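Local coordinates for protein transcriptional regulator, LacI family (Lactobacillus brevis, PDB 3JY6) that probably regulates transcription as a LacI-family protein, binding DNA through a helix-turn-helix and sensing an effector through a periplasmic-binding-protein-like domain, at residues F43-L56 / F64-T77. Sequence-based numbering, arbitrary orientation.
Sequences FDANADIEREKTLL and FDGLILQSFSNPQT
L56 and L67 meet through their CD2 methyls, 3.6 Å apart, the two side chains crossing at about a right angle; branched leucines suit this buried seam between helix 49-60 and strand 66-70, which L82 of helix 75-82 also lines. Nearer the amino end of strand 66-70, F43 points the edge of its ring at the face of F64 in an offset T-shaped pair, centroids 5.6 Å apart and planes at 74°. In the sheet strand 9-14 lies between strands 39-44 and 66-70, with A11 and I13 touching F43 and L9 touching F64. The ring of F72 meets A47 CA at its edge, 3.5 Å from F72 CZ, and I49 CD1 packs on F72 CB, 3.7 Å away.

Toward the carboxyl ends of the strands the contact turns polar around E52. With CG anti to the backbone N (chi1 -180°) and the chain extended beyond it, the carboxylate reaches from the helix into the loop after strand 66-70. E52 OE1 takes two bonds from one face of its plane, from S73 N at 3.0 Å and from S73 OG at 2.8 Å, while E52 OE2 uses its syn lone pair for F72 N at 3.2 Å. Three donors satisfy this buried carboxylate and would probably favour its charged form. With an alanine in place of E52, S73 OG and the amides of F72 and S73 would probably lose their shared acceptor, leaving the loop freer to shift. Serine suits the bend by offering both amide and hydroxyl, whereas S71 OG hydrogen-bonds to I13 O.

At the outer margin K53 and T77 cross at about a right angle, K53 NZ lying against T77 CG2; lysine suits this partly exposed place because its aliphatic chain can pack while its charged end stays near the surface. Successive parallel strand-helix units, with strand order 2-1-3 at this end of the sheet, are characteristic of the Rossmann-like N-terminal subdomain of LacI-type periplasmic binding protein folds.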
# COMPACT_ATOMS: atom_id res chain seq x y z
N PHE A 43 4.77 -10.34 7.32
CA PHE A 43 6.20 -10.35 7.05
C PHE A 43 6.37 -9.88 5.61
O PHE A 43 5.61 -10.29 4.72
CB PHE A 43 6.77 -11.78 7.19
CG PHE A 43 6.84 -12.28 8.61
CD1 PHE A 43 7.99 -12.08 9.37
CD2 PHE A 43 5.76 -12.92 9.20
CE1 PHE A 43 8.06 -12.51 10.70
CE2 PHE A 43 5.81 -13.36 10.52
CZ PHE A 43 6.97 -13.15 11.27
N ASP A 44 7.38 -9.05 5.38
CA ASP A 44 7.67 -8.49 4.07
C ASP A 44 8.93 -9.12 3.44
O ASP A 44 10.04 -8.91 3.90
CB ASP A 44 7.82 -6.97 4.22
CG ASP A 44 8.27 -6.27 2.95
OD1 ASP A 44 7.85 -6.67 1.84
OD2 ASP A 44 9.05 -5.30 3.08
N ALA A 45 8.74 -9.90 2.38
CA ALA A 45 9.86 -10.53 1.69
C ALA A 45 10.69 -9.46 0.96
O ALA A 45 11.85 -9.69 0.59
CB ALA A 45 9.37 -11.60 0.73
N ASN A 46 10.08 -8.30 0.74
CA ASN A 46 10.75 -7.17 0.10
C ASN A 46 11.43 -7.57 -1.22
O ASN A 46 12.52 -7.10 -1.54
CB ASN A 46 11.77 -6.60 1.09
CG ASN A 46 12.22 -5.19 0.74
OD1 ASN A 46 11.53 -4.45 0.03
ND2 ASN A 46 13.38 -4.80 1.26
N ALA A 47 10.77 -8.45 -1.96
CA ALA A 47 11.26 -8.94 -3.25
C ALA A 47 12.61 -9.64 -3.20
O ALA A 47 13.24 -9.84 -4.24
CB ALA A 47 11.31 -7.79 -4.25
N ASP A 48 13.06 -10.03 -2.01
CA ASP A 48 14.34 -10.71 -1.89
C ASP A 48 14.12 -12.15 -1.40
O ASP A 48 13.59 -12.38 -0.31
CB ASP A 48 15.27 -9.95 -0.94
CG ASP A 48 16.64 -10.59 -0.82
OD1 ASP A 48 17.05 -11.29 -1.77
OD2 ASP A 48 17.31 -10.39 0.22
N ILE A 49 14.51 -13.12 -2.23
CA ILE A 49 14.34 -14.52 -1.88
C ILE A 49 15.24 -14.91 -0.72
O ILE A 49 14.95 -15.86 0.01
CB ILE A 49 14.61 -15.44 -3.10
CG1 ILE A 49 14.39 -16.91 -2.72
CG2 ILE A 49 16.02 -15.24 -3.62
CD1 ILE A 49 12.97 -17.24 -2.31
N GLU A 50 16.34 -14.18 -0.53
CA GLU A 50 17.25 -14.44 0.58
C GLU A 50 16.61 -13.90 1.86
O GLU A 50 16.68 -14.51 2.93
CB GLU A 50 18.60 -13.76 0.35
CG GLU A 50 19.53 -14.54 -0.55
CD GLU A 50 19.60 -16.01 -0.18
OE1 GLU A 50 18.75 -16.78 -0.66
OE2 GLU A 50 20.49 -16.39 0.61
N ARG A 51 15.99 -12.73 1.73
CA ARG A 51 15.32 -12.10 2.86
C ARG A 51 14.26 -13.07 3.36
O ARG A 51 14.12 -13.32 4.55
CB ARG A 51 14.68 -10.79 2.42
CG ARG A 51 13.92 -10.05 3.51
CD ARG A 51 14.77 -9.79 4.75
NE ARG A 51 14.01 -9.07 5.77
CZ ARG A 51 14.39 -8.93 7.03
NH1 ARG A 51 15.54 -9.46 7.46
NH2 ARG A 51 13.62 -8.27 7.89
N GLU A 52 13.52 -13.64 2.41
CA GLU A 52 12.47 -14.58 2.72
C GLU A 52 12.98 -15.76 3.57
O GLU A 52 12.31 -16.18 4.52
CB GLU A 52 11.84 -15.08 1.42
CG GLU A 52 10.72 -16.06 1.60
CD GLU A 52 9.81 -16.14 0.38
OE1 GLU A 52 8.91 -16.99 0.36
OE2 GLU A 52 9.99 -15.33 -0.56
N LYS A 53 14.15 -16.29 3.22
CA LYS A 53 14.72 -17.43 3.95
C LYS A 53 14.99 -17.11 5.41
O LYS A 53 14.73 -17.94 6.29
CB LYS A 53 16.02 -17.89 3.29
CG LYS A 53 15.83 -18.75 2.06
CD LYS A 53 17.16 -18.99 1.36
CE LYS A 53 16.97 -19.87 0.16
NZ LYS A 53 16.42 -21.18 0.57
N THR A 54 15.49 -15.91 5.69
CA THR A 54 15.75 -15.58 7.08
C THR A 54 14.43 -15.36 7.80
O THR A 54 14.32 -15.64 8.98
CB THR A 54 16.68 -14.36 7.24
OG1 THR A 54 15.94 -13.23 7.73
CG2 THR A 54 17.37 -14.04 5.93
N LEU A 55 13.40 -14.89 7.09
CA LEU A 55 12.10 -14.70 7.73
C LEU A 55 11.55 -16.08 8.10
O LEU A 55 11.04 -16.28 9.21
CB LEU A 55 11.14 -13.96 6.80
CG LEU A 55 11.46 -12.49 6.50
CD1 LEU A 55 10.36 -11.90 5.60
CD2 LEU A 55 11.56 -11.70 7.79
N LEU A 56 11.66 -17.02 7.18
CA LEU A 56 11.18 -18.38 7.43
C LEU A 56 11.94 -19.02 8.60
O LEU A 56 11.35 -19.71 9.43
CB LEU A 56 11.34 -19.24 6.17
CG LEU A 56 10.33 -19.07 5.02
CD1 LEU A 56 10.87 -19.79 3.78
CD2 LEU A 56 8.96 -19.61 5.43
N PHE A 64 5.30 -20.15 15.46
CA PHE A 64 4.12 -19.56 14.86
C PHE A 64 3.30 -20.81 14.58
O PHE A 64 3.87 -21.89 14.40
CB PHE A 64 4.46 -18.80 13.57
CG PHE A 64 4.93 -17.39 13.82
CD1 PHE A 64 6.24 -17.13 14.22
CD2 PHE A 64 4.04 -16.32 13.71
CE1 PHE A 64 6.65 -15.81 14.51
CE2 PHE A 64 4.44 -15.00 14.00
CZ PHE A 64 5.74 -14.75 14.40
N ASP A 65 1.97 -20.71 14.55
CA ASP A 65 1.18 -21.91 14.32
C ASP A 65 0.78 -22.19 12.88
O ASP A 65 0.12 -23.19 12.61
CB ASP A 65 -0.07 -21.90 15.19
CG ASP A 65 0.25 -21.95 16.68
OD1 ASP A 65 1.39 -22.31 17.05
OD2 ASP A 65 -0.65 -21.65 17.49
N GLY A 66 1.20 -21.33 11.96
CA GLY A 66 0.86 -21.53 10.57
C GLY A 66 1.54 -20.55 9.65
O GLY A 66 2.03 -19.50 10.08
N LEU A 67 1.58 -20.89 8.37
CA LEU A 67 2.21 -20.05 7.38
C LEU A 67 1.34 -19.89 6.15
O LEU A 67 0.88 -20.87 5.56
CB LEU A 67 3.57 -20.66 6.96
CG LEU A 67 4.29 -20.02 5.76
CD1 LEU A 67 4.61 -18.57 6.09
CD2 LEU A 67 5.56 -20.78 5.43
N ILE A 68 1.08 -18.64 5.78
CA ILE A 68 0.32 -18.36 4.56
C ILE A 68 1.38 -17.74 3.67
O ILE A 68 1.97 -16.69 4.00
CB ILE A 68 -0.85 -17.41 4.82
CG1 ILE A 68 -1.83 -18.06 5.81
CG2 ILE A 68 -1.55 -17.12 3.51
CD1 ILE A 68 -3.09 -17.29 6.06
N LEU A 69 1.65 -18.40 2.55
CA LEU A 69 2.71 -17.96 1.66
C LEU A 69 2.27 -17.28 0.36
O LEU A 69 1.65 -17.90 -0.50
CB LEU A 69 3.57 -19.18 1.34
CG LEU A 69 4.94 -19.03 0.67
CD1 LEU A 69 5.90 -18.33 1.63
CD2 LEU A 69 5.46 -20.43 0.32
N GLN A 70 2.60 -16.00 0.23
CA GLN A 70 2.26 -15.27 -0.98
C GLN A 70 3.58 -14.72 -1.49
O GLN A 70 3.69 -13.54 -1.84
CB GLN A 70 1.28 -14.12 -0.66
CG GLN A 70 0.61 -13.47 -1.89
CD GLN A 70 1.29 -12.20 -2.33
OE1 GLN A 70 1.40 -11.24 -1.57
NE2 GLN A 70 1.74 -12.17 -3.59
N SER A 71 4.60 -15.58 -1.51
CA SER A 71 5.93 -15.19 -1.95
C SER A 71 6.63 -16.16 -2.90
O SER A 71 5.99 -17.00 -3.53
CB SER A 71 6.79 -14.91 -0.72
OG SER A 71 6.23 -15.52 0.42
N PHE A 72 7.96 -16.04 -2.96
CA PHE A 72 8.80 -16.82 -3.87
C PHE A 72 9.29 -18.23 -3.50
O PHE A 72 9.59 -19.01 -4.39
CB PHE A 72 10.02 -15.98 -4.22
CG PHE A 72 9.77 -14.50 -4.23
CD1 PHE A 72 8.97 -13.92 -5.22
CD2 PHE A 72 10.33 -13.67 -3.25
CE1 PHE A 72 8.74 -12.54 -5.24
CE2 PHE A 72 10.10 -12.30 -3.26
CZ PHE A 72 9.31 -11.72 -4.25
N SER A 73 9.39 -18.54 -2.21
CA SER A 73 9.88 -19.84 -1.77
C SER A 73 9.19 -21.07 -2.35
O SER A 73 7.96 -21.18 -2.29
CB SER A 73 9.81 -19.94 -0.24
OG SER A 73 10.74 -19.09 0.38
N ASN A 74 9.99 -21.99 -2.91
CA ASN A 74 9.44 -23.23 -3.44
C ASN A 74 9.32 -24.17 -2.24
O ASN A 74 9.81 -23.86 -1.14
CB ASN A 74 10.36 -23.86 -4.50
CG ASN A 74 10.52 -23.01 -5.74
OD1 ASN A 74 9.54 -22.58 -6.35
ND2 ASN A 74 11.77 -22.79 -6.15
N PRO A 75 8.68 -25.33 -2.42
CA PRO A 75 8.53 -26.29 -1.33
C PRO A 75 9.85 -26.85 -0.78
O PRO A 75 9.93 -27.12 0.42
CB PRO A 75 7.64 -27.36 -1.95
CG PRO A 75 6.77 -26.55 -2.88
CD PRO A 75 7.79 -25.67 -3.55
N GLN A 76 10.87 -27.03 -1.63
CA GLN A 76 12.16 -27.55 -1.17
C GLN A 76 12.73 -26.63 -0.09
O GLN A 76 13.30 -27.08 0.90
CB GLN A 76 13.17 -27.67 -2.33
CG GLN A 76 14.36 -28.57 -2.00
CD GLN A 76 15.57 -28.35 -2.90
OE1 GLN A 76 15.44 -27.96 -4.06
NE2 GLN A 76 16.75 -28.62 -2.37
N THR A 77 12.56 -25.32 -0.28
CA THR A 77 13.05 -24.33 0.69
C THR A 77 12.23 -24.36 1.99
O THR A 77 12.79 -24.32 3.10
CB THR A 77 12.96 -22.89 0.11
OG1 THR A 77 13.77 -22.78 -1.07
CG2 THR A 77 13.45 -21.87 1.15